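Local coordinates for berberine bridge enzyme-like 28 (PDB 5D79), which is a secreted, FAD-dependent oxidoreductase of the berberine bridge enzyme family and takes part in the plant's adaptation to salt stress, at residues Ser339-Ala344 and Gly353-Arg358; Gly479-Lys484 and Lys493-Lys498; Val497-Asn502 and Asp522-Pro527. One frame throughout, in Å; residues are numbered along the deposited sequence.

Interaction 1. Residues Ser339-Ala344 and Gly353-Arg358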
loop_
_atom_site.group_PDB
_atom_site.type_symbol
_atom_site.label_atom_id
_atom_site.label_comp_id
_atom_site.label_asym_id
_atom_site.label_seq_id
_atom_site.Cartn_x
_atom_site.Cartn_y
_atom_site.Cartn_z
ATOM N N SER A 339 -14.886 12.950 -2.495
ATOM C CA SER A 339 -14.446 12.011 -3.528
ATOM C C SER A 339 -13.699 10.824 -2.904
ATOM O O SER A 339 -13.666 9.734 -3.475
ATOM C CB SER A 339 -13.563 12.710 -4.560
ATOM O OG SER A 339 -12.240 12.853 -4.086
ATOM N N VAL A 340 -13.110 11.047 -1.733
ATOM C CA VAL A 340 -12.500 9.973 -0.950
ATOM C C VAL A 340 -13.557 8.937 -0.522
ATOM O O VAL A 340 -13.361 7.734 -0.667
ATOM C CB VAL A 340 -11.768 10.538 0.308
ATOM C CG1 VAL A 340 -11.328 9.421 1.233
ATOM C CG2 VAL A 340 -10.578 11.410 -0.092
ATOM N N LEU A 341 -14.678 9.404 0.009
ATOM C CA LEU A 341 -15.765 8.499 0.361
ATOM C C LEU A 341 -16.268 7.806 -0.893
ATOM O O LEU A 341 -16.644 6.640 -0.874
ATOM C CB LEU A 341 -16.922 9.244 1.041
ATOM C CG LEU A 341 -16.882 9.510 2.545
ATOM C CD1 LEU A 341 -15.788 10.482 2.872
ATOM C CD2 LEU A 341 -18.204 10.067 2.997
ATOM N N TRP A 342 -16.278 8.550 -1.986
ATOM C CA TRP A 342 -16.788 8.042 -3.238
ATOM C C TRP A 342 -15.965 6.840 -3.664
ATOM O O TRP A 342 -16.492 5.755 -3.878
ATOM C CB TRP A 342 -16.748 9.141 -4.295
ATOM C CG TRP A 342 -17.567 8.892 -5.522
ATOM C CD1 TRP A 342 -18.909 9.146 -5.694
ATOM C CD2 TRP A 342 -17.095 8.377 -6.764
ATOM N NE1 TRP A 342 -19.290 8.805 -6.969
ATOM C CE2 TRP A 342 -18.196 8.334 -7.645
ATOM C CE3 TRP A 342 -15.846 7.943 -7.218
ATOM C CZ2 TRP A 342 -18.082 7.871 -8.956
ATOM C CZ3 TRP A 342 -15.735 7.480 -8.521
ATOM C CH2 TRP A 342 -16.845 7.451 -9.374
ATOM N N PHE A 343 -14.658 7.033 -3.756
ATOM C CA PHE A 343 -13.786 5.963 -4.209
ATOM C C PHE A 343 -13.728 4.839 -3.184
ATOM O O PHE A 343 -13.466 3.698 -3.542
ATOM C CB PHE A 343 -12.386 6.495 -4.509
ATOM C CG PHE A 343 -12.235 7.026 -5.900
ATOM C CD1 PHE A 343 -12.069 6.163 -6.964
ATOM C CD2 PHE A 343 -12.262 8.390 -6.143
ATOM C CE1 PHE A 343 -11.931 6.644 -8.238
ATOM C CE2 PHE A 343 -12.126 8.878 -7.411
ATOM C CZ PHE A 343 -11.960 8.003 -8.464
ATOM N N ALA A 344 -13.989 5.151 -1.921
ATOM C CA ALA A 344 -13.995 4.119 -0.890
ATOM C C ALA A 344 -15.341 3.374 -0.814
ATOM O O ALA A 344 -15.580 2.625 0.126
ATOM C CB ALA A 344 -13.657 4.723 0.447
ATOM N N GLY A 353 -17.446 11.011 8.757
ATOM C CA GLY A 353 -16.983 10.251 9.901
ATOM C C GLY A 353 -16.646 8.797 9.648
ATOM O O GLY A 353 -15.924 8.198 10.433
ATOM N N VAL A 354 -17.148 8.223 8.560
ATOM C CA VAL A 354 -16.885 6.814 8.274
ATOM C C VAL A 354 -15.424 6.602 7.918
ATOM O O VAL A 354 -14.927 5.475 7.910
ATOM C CB VAL A 354 -17.759 6.288 7.135
ATOM C CG1 VAL A 354 -19.222 6.519 7.461
ATOM C CG2 VAL A 354 -17.391 6.954 5.823
ATOM N N LEU A 355 -14.734 7.696 7.625
ATOM C CA LEU A 355 -13.323 7.638 7.290
ATOM C C LEU A 355 -12.503 7.192 8.483
ATOM O O LEU A 355 -11.417 6.631 8.327
ATOM C CB LEU A 355 -12.849 8.996 6.802
ATOM C CG LEU A 355 -13.528 9.370 5.492
ATOM C CD1 LEU A 355 -12.988 10.696 5.038
ATOM C CD2 LEU A 355 -13.318 8.290 4.432
ATOM N N THR A 356 -13.061 7.432 9.668
ATOM C CA THR A 356 -12.408 7.172 10.944
ATOM C C THR A 356 -12.627 5.765 11.491
ATOM O O THR A 356 -12.051 5.421 12.515
ATOM C CB THR A 356 -12.888 8.164 12.009
ATOM O OG1 THR A 356 -14.213 7.824 12.410
ATOM C CG2 THR A 356 -12.907 9.564 11.449
ATOM N N ASN A 357 -13.457 4.959 10.829
ATOM C CA ASN A 357 -13.651 3.571 11.250
ATOM C C ASN A 357 -12.417 2.739 10.974
ATOM O O ASN A 357 -11.809 2.843 9.919
ATOM C CB ASN A 357 -14.845 2.929 10.549
ATOM C CG ASN A 357 -16.132 3.722 10.729
ATOM O OD1 ASN A 357 -16.347 4.384 11.757
ATOM N ND2 ASN A 357 -16.998 3.657 9.718
ATOM N N ARG A 358 -12.045 1.913 11.935
ATOM C CA ARG A 358 -10.931 1.000 11.758
ATOM C C ARG A 358 -11.436 -0.407 11.987
ATOM O O ARG A 358 -10.935 -1.111 12.851
ATOM C CB ARG A 358 -9.782 1.321 12.725
ATOM C CG ARG A 358 -8.955 2.535 12.354
ATOM C CD ARG A 358 -7.986 2.881 13.470
ATOM N NE ARG A 358 -6.814 2.005 13.544
ATOM C CZ ARG A 358 -5.569 2.449 13.716
ATOM N NH1 ARG A 358 -4.552 1.594 13.783
ATOM N NH2 ARG A 358 -5.338 3.756 13.819
#
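Leu341 and Leu355 meet because each sets its CG beside its own backbone N and opposite its carbonyl carbon (chi1 -85° and -65°). Neither side chain starts out pointing at its partner, yet each carries its branched end across. The two cross at about a right angle. The touching atom on the helix side is one methyl, Leu341 CD1. It lies 3.5 Å from Leu355 CD1 and 3.7 Å from Leu355 CD2, so it presses on the whole fork rather than on a single branch. Val340 meets the same leucine at a slant: its CG1 reaches Leu355 CD2 at 3.9 Å. Val354 adds a looser touch, with its CG2 4.2 Å from Leu341 CG. No hydrogen bond crosses the contact.

The last turn of helix 336-343 thus packs on a short 3-10 turn further along the chain. The other side of this helix, with Trp342 and Phe343, lies on strands 253-260 and 298-306 of the seven-stranded antiparallel sheet. Val340 and Leu355 also touch tyrosines of helix 153-163, a helix of the PCMH-type FAD-binding domain. This places the contact between the large sheet and that helix. An alanine in place of Leu355 would probably leave Leu341 CD1 and Val340 CG1 without their mate and open a gap between the helix and the turn.

The 3-10 turn is braced from within. Thr356 OG1 bonds to Gly353 O at 2.6 Å, in the carbonyl plane, and Thr356 N bonds to the same oxygen at 3.1 Å. Just beyond, Arg358 forms a salt bridge with Glu155 of helix 153-163.

Interaction 2. Residues Gly479-Lys484 and Lys493-Lys498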
loop_
_atom_site.group_PDB
_atom_site.type_symbol
_atom_site.label_atom_id
_atom_site.label_comp_id
_atom_site.label_asym_id
_atom_site.label_seq_id
_atom_site.Cartn_x
_atom_site.Cartn_y
_atom_site.Cartn_z
ATOM N N GLY A 479 9.826 -14.483 -4.270
ATOM C CA GLY A 479 10.987 -15.023 -3.584
ATOM C C GLY A 479 11.101 -14.594 -2.129
ATOM O O GLY A 479 10.570 -13.558 -1.742
ATOM N N MET A 480 11.796 -15.395 -1.325
ATOM C CA MET A 480 12.054 -15.067 0.075
ATOM C C MET A 480 13.391 -15.664 0.531
ATOM O O MET A 480 13.976 -16.486 -0.169
ATOM C CB MET A 480 10.913 -15.564 0.961
ATOM C CG MET A 480 10.611 -17.045 0.815
ATOM S SD MET A 480 9.289 -17.590 1.910
ATOM C CE MET A 480 10.060 -17.413 3.524
ATOM N N TYR A 481 13.884 -15.235 1.691
ATOM C CA TYR A 481 15.113 -15.800 2.253
ATOM C C TYR A 481 14.907 -17.208 2.820
ATOM O O TYR A 481 14.114 -17.411 3.743
ATOM C CB TYR A 481 15.669 -14.902 3.354
ATOM C CG TYR A 481 16.226 -13.577 2.885
ATOM C CD1 TYR A 481 17.376 -13.516 2.099
ATOM C CD2 TYR A 481 15.624 -12.383 3.260
ATOM C CE1 TYR A 481 17.887 -12.299 1.675
ATOM C CE2 TYR A 481 16.133 -11.163 2.842
ATOM C CZ TYR A 481 17.260 -11.126 2.053
ATOM O OH TYR A 481 17.750 -9.906 1.652
ATOM N N LEU A 482 15.640 -18.176 2.278
ATOM C CA LEU A 482 15.501 -19.567 2.689
ATOM C C LEU A 482 16.861 -20.249 2.794
ATOM O O LEU A 482 17.028 -21.207 3.550
ATOM C CB LEU A 482 14.601 -20.312 1.704
ATOM C CG LEU A 482 13.142 -19.845 1.730
ATOM C CD1 LEU A 482 12.368 -20.322 0.511
ATOM C CD2 LEU A 482 12.471 -20.304 3.023
ATOM N N GLY A 483 17.831 -19.738 2.039
ATOM C CA GLY A 483 19.171 -20.300 2.011
ATOM C C GLY A 483 19.548 -20.793 0.625
ATOM O O GLY A 483 20.361 -21.705 0.482
ATOM N N LYS A 484 18.941 -20.185 -0.394
ATOM C CA LYS A 484 19.208 -20.502 -1.801
ATOM C C LYS A 484 20.618 -20.081 -2.238
ATOM O O LYS A 484 21.290 -20.805 -2.979
ATOM C CB LYS A 484 18.147 -19.832 -2.693
ATOM C CG LYS A 484 18.641 -19.381 -4.070
ATOM C CD LYS A 484 17.913 -18.109 -4.535
ATOM C CE LYS A 484 18.460 -17.575 -5.871
ATOM N NZ LYS A 484 19.156 -16.250 -5.758
ATOM N N LYS A 493 18.766 -10.035 -3.659
ATOM C CA LYS A 493 18.883 -9.332 -4.936
ATOM C C LYS A 493 17.806 -9.768 -5.917
ATOM O O LYS A 493 17.359 -8.982 -6.758
ATOM C CB LYS A 493 20.265 -9.570 -5.542
ATOM C CG LYS A 493 20.674 -8.534 -6.561
ATOM C CD LYS A 493 22.124 -8.715 -6.969
ATOM C CE LYS A 493 22.521 -7.687 -8.009
ATOM N NZ LYS A 493 23.924 -7.892 -8.474
ATOM N N SER A 494 17.381 -11.020 -5.785
ATOM C CA SER A 494 16.387 -11.641 -6.667
ATOM C C SER A 494 15.075 -10.869 -6.777
ATOM O O SER A 494 14.677 -10.486 -7.874
ATOM C CB SER A 494 16.095 -13.068 -6.193
ATOM O OG SER A 494 15.152 -13.692 -7.037
ATOM N N TRP A 495 14.399 -10.660 -5.648
ATOM C CA TRP A 495 13.156 -9.880 -5.633
ATOM C C TRP A 495 13.440 -8.382 -5.463
ATOM O O TRP A 495 12.644 -7.545 -5.879
ATOM C CB TRP A 495 12.206 -10.373 -4.528
ATOM C CG TRP A 495 12.806 -10.351 -3.158
ATOM C CD1 TRP A 495 12.818 -9.302 -2.285
ATOM C CD2 TRP A 495 13.489 -11.427 -2.502
ATOM N NE1 TRP A 495 13.472 -9.657 -1.130
ATOM C CE2 TRP A 495 13.888 -10.958 -1.237
ATOM C CE3 TRP A 495 13.797 -12.741 -2.862
ATOM C CZ2 TRP A 495 14.586 -11.750 -0.337
ATOM C CZ3 TRP A 495 14.482 -13.528 -1.966
ATOM C CH2 TRP A 495 14.871 -13.033 -0.717
ATOM N N GLY A 496 14.583 -8.050 -4.871
ATOM C CA GLY A 496 14.988 -6.666 -4.689
ATOM C C GLY A 496 14.941 -5.796 -5.938
ATOM O O GLY A 496 14.426 -4.668 -5.908
ATOM N N VAL A 497 15.477 -6.313 -7.040
ATOM C CA VAL A 497 15.466 -5.573 -8.300
ATOM C C VAL A 497 14.056 -5.518 -8.939
ATOM O O VAL A 497 13.773 -4.670 -9.791
ATOM C CB VAL A 497 16.476 -6.169 -9.288
ATOM C CG1 VAL A 497 17.862 -6.190 -8.656
ATOM C CG2 VAL A 497 16.065 -7.560 -9.693
ATOM N N LYS A 498 13.159 -6.404 -8.510
ATOM C CA LYS A 498 11.794 -6.385 -9.016
ATOM C C LYS A 498 10.996 -5.237 -8.368
ATOM O O LYS A 498 10.291 -4.474 -9.035
ATOM C CB LYS A 498 11.125 -7.740 -8.760
ATOM C CG LYS A 498 11.846 -8.928 -9.390
ATOM C CD LYS A 498 11.106 -10.218 -9.059
ATOM C CE LYS A 498 11.692 -11.419 -9.796
ATOM N NZ LYS A 498 10.942 -12.667 -9.468
#
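Trp495 drives the edge of its six-membered ring into the face of Tyr481. The stack is T-shaped, with centroids 4.8 Å apart and planes at 79°. Trp495 CZ2 stands over the centre of the tyrosine ring, 3.6 Å from Tyr481 CE2. The backbone of the loop is packed just as closely. Gly479 O lies over a face of the indole, and Gly479 C is 3.4 Å from Trp495 CE3. Met480 C comes within 3.3 Å of Trp495 CH2. A side chain at Gly479 would probably run into Trp495 CE3, and the backbone angles there also suit only glycine well.

The other end is loose. Lys484, exposed to solvent, brings its NZ no nearer than 4.4 Å to Ser494 CB. There the loop is held instead by Glu491 of the same helix, whose OE2 accepts from the backbone N of Leu482, Gly483 and Lys484.

No hydrogen bond joins the two segments. The polar ends of both rings have partners in a third: Trp495 NE1 bonds to Gln524 O, and Tyr481 OH to Ser525 O. The rings thus supply apolar contact to each other, while their polar atoms tie loop and helix to 522-527.

Interaction 3. Residues Val497-Asn502 and Asp522-Pro527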
loop_
_atom_site.group_PDB
_atom_site.type_symbol
_atom_site.label_atom_id
_atom_site.label_comp_id
_atom_site.label_asym_id
_atom_site.label_seq_id
_atom_site.Cartn_x
_atom_site.Cartn_y
_atom_site.Cartn_z
ATOM N N VAL A 497 15.477 -6.313 -7.040
ATOM C CA VAL A 497 15.466 -5.573 -8.300
ATOM C C VAL A 497 14.056 -5.518 -8.939
ATOM O O VAL A 497 13.773 -4.670 -9.791
ATOM C CB VAL A 497 16.476 -6.169 -9.288
ATOM C CG1 VAL A 497 17.862 -6.190 -8.656
ATOM C CG2 VAL A 497 16.065 -7.560 -9.693
ATOM N N LYS A 498 13.159 -6.404 -8.510
ATOM C CA LYS A 498 11.794 -6.385 -9.016
ATOM C C LYS A 498 10.996 -5.237 -8.368
ATOM O O LYS A 498 10.291 -4.474 -9.035
ATOM C CB LYS A 498 11.125 -7.740 -8.760
ATOM C CG LYS A 498 11.846 -8.928 -9.390
ATOM C CD LYS A 498 11.106 -10.218 -9.059
ATOM C CE LYS A 498 11.692 -11.419 -9.796
ATOM N NZ LYS A 498 10.942 -12.667 -9.468
ATOM N N TYR A 499 11.149 -5.107 -7.059
ATOM C CA TYR A 499 10.506 -4.049 -6.298
ATOM C C TYR A 499 11.135 -2.678 -6.538
ATOM O O TYR A 499 10.428 -1.677 -6.606
ATOM C CB TYR A 499 10.593 -4.354 -4.810
ATOM C CG TYR A 499 9.711 -5.445 -4.263
ATOM C CD1 TYR A 499 8.401 -5.615 -4.700
ATOM C CD2 TYR A 499 10.176 -6.276 -3.247
ATOM C CE1 TYR A 499 7.587 -6.615 -4.151
ATOM C CE2 TYR A 499 9.369 -7.267 -2.693
ATOM C CZ TYR A 499 8.082 -7.430 -3.144
ATOM O OH TYR A 499 7.311 -8.417 -2.588
ATOM N N PHE A 500 12.467 -2.633 -6.635
ATOM C CA PHE A 500 13.187 -1.367 -6.583
ATOM C C PHE A 500 14.079 -1.058 -7.780
ATOM O O PHE A 500 14.646 0.036 -7.849
ATOM C CB PHE A 500 14.035 -1.329 -5.322
ATOM C CG PHE A 500 13.236 -1.476 -4.069
ATOM C CD1 PHE A 500 12.323 -0.503 -3.705
ATOM C CD2 PHE A 500 13.396 -2.578 -3.255
ATOM C CE1 PHE A 500 11.587 -0.622 -2.561
ATOM C CE2 PHE A 500 12.658 -2.699 -2.102
ATOM C CZ PHE A 500 11.750 -1.716 -1.757
ATOM N N LYS A 501 14.204 -2.016 -8.701
ATOM C CA LYS A 501 15.026 -1.892 -9.916
ATOM C C LYS A 501 16.427 -1.324 -9.645
ATOM O O LYS A 501 17.174 -1.895 -8.857
ATOM C CB LYS A 501 14.295 -1.054 -10.967
ATOM C CG LYS A 501 12.973 -1.685 -11.400
ATOM C CD LYS A 501 12.601 -1.300 -12.821
ATOM C CE LYS A 501 11.643 -2.310 -13.423
ATOM N NZ LYS A 501 10.806 -1.699 -14.489
ATOM N N ASN A 502 16.787 -0.213 -10.280
ATOM C CA ASN A 502 18.144 0.327 -10.131
ATOM C C ASN A 502 18.399 0.969 -8.769
ATOM O O ASN A 502 19.532 1.317 -8.437
ATOM C CB ASN A 502 18.433 1.336 -11.240
ATOM C CG ASN A 502 18.305 0.724 -12.617
ATOM O OD1 ASN A 502 18.817 -0.359 -12.865
ATOM N ND2 ASN A 502 17.593 1.400 -13.509
ATOM N N ASP A 522 12.826 -9.075 7.718
ATOM C CA ASP A 522 11.741 -10.038 7.529
ATOM C C ASP A 522 12.105 -10.971 6.377
ATOM O O ASP A 522 13.278 -11.075 5.997
ATOM C CB ASP A 522 10.385 -9.346 7.280
ATOM C CG ASP A 522 10.447 -8.233 6.245
ATOM O OD1 ASP A 522 11.169 -8.345 5.244
ATOM O OD2 ASP A 522 9.737 -7.231 6.423
ATOM N N GLU A 523 11.107 -11.635 5.807
ATOM C CA GLU A 523 11.356 -12.638 4.774
ATOM C C GLU A 523 11.762 -12.070 3.393
ATOM O O GLU A 523 12.200 -12.823 2.516
ATOM C CB GLU A 523 10.116 -13.524 4.635
ATOM C CG GLU A 523 9.872 -14.477 5.820
ATOM C CD GLU A 523 9.371 -13.783 7.087
ATOM O OE1 GLU A 523 8.853 -12.647 6.988
ATOM O OE2 GLU A 523 9.497 -14.382 8.178
ATOM N N GLN A 524 11.622 -10.755 3.208
ATOM C CA GLN A 524 11.987 -10.088 1.955
ATOM C C GLN A 524 12.776 -8.775 2.169
ATOM O O GLN A 524 12.914 -7.955 1.251
ATOM C CB GLN A 524 10.730 -9.794 1.127
ATOM C CG GLN A 524 10.262 -10.927 0.235
ATOM C CD GLN A 524 9.171 -10.492 -0.739
ATOM O OE1 GLN A 524 8.515 -9.466 -0.536
ATOM N NE2 GLN A 524 8.979 -11.265 -1.808
ATOM N N SER A 525 13.299 -8.573 3.373
ATOM C CA SER A 525 13.958 -7.308 3.697
ATOM C C SER A 525 15.230 -7.071 2.861
ATOM O O SER A 525 15.815 -8.008 2.297
ATOM C CB SER A 525 14.281 -7.248 5.198
ATOM O OG SER A 525 15.142 -8.302 5.582
ATOM N N ILE A 526 15.628 -5.803 2.774
ATOM C CA ILE A 526 16.831 -5.401 2.060
ATOM C C ILE A 526 18.041 -5.985 2.773
ATOM O O ILE A 526 18.158 -5.841 3.993
ATOM C CB ILE A 526 16.948 -3.858 1.990
ATOM C CG1 ILE A 526 15.738 -3.242 1.270
ATOM C CG2 ILE A 526 18.261 -3.426 1.345
ATOM C CD1 ILE A 526 15.616 -3.615 -0.195
ATOM N N PRO A 527 18.942 -6.661 2.024
ATOM C CA PRO A 527 20.113 -7.296 2.638
ATOM C C PRO A 527 21.290 -6.346 2.862
ATOM O O PRO A 527 21.393 -5.275 2.252
ATOM C CB PRO A 527 20.486 -8.369 1.618
ATOM C CG PRO A 527 20.153 -7.723 0.312
ATOM C CD PRO A 527 18.869 -6.954 0.580
#
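Two groups grip Tyr499 OH. It donates to Gln524 OE1 at 2.6 Å, and it accepts from the backbone N of Asp475. The amide oxygen approaches at the edge of the phenol, near its plane, and lies 3.2 Å from Tyr499 CE2. Ring and amide planes are 77° apart. The donor meets the C=O at an angle of 117°, tilted a little from the carbonyl plane. The glutamine chain is extended beyond CG, which carries its amide out to the phenol.

The other half of that amide is also occupied. Gln524 NE2 bonds to Asp475 O and to Gly479 O. With both ends held, the rotation of the amide is fixed. These groups are buried, and the bonds satisfy their polar atoms.

Beside this polar pair lies an apolar one. Ile526 CD1 meets the Phe500 ring obliquely, 3.6 Å from Phe500 CE2. The same ring has Tyr499 CB over one face.

The loop that presents Gln524 is shaped by an Asx turn: Asp522 OD1 accepts from Gln524 N at 3.2 Å, from the anti side and out of the carboxylate plane.

The contact joins the C-terminal end of helix 488-500 to the loop that follows helix 504-514, within the berberine and berberine-like region. Helix 504-514 packs on the apolar half, through Leu507 on Phe500 and Val508 on Ile526. From the same loop Glu523 forms a salt bridge with Arg105 of strand 103-107, in the FAD-binding part.

In the fold
Interactions 2 and 3 form one continuous patch, their centres about 7 Å apart. They share Val497 and Lys498, and both use helix 488-500. Their two loops are also hydrogen-bonded to each other. Interaction 2 is a surface contact, aromatic at its heart and open at its lysine end. Interaction 3 is buried and mixes a short hydrogen bond with apolar packing. Interaction 1 stands apart on the opposite side of the chain's centre, its centre 36 Å from that of interaction 2. It is buried too, but purely aliphatic, and it uses helix 336-343.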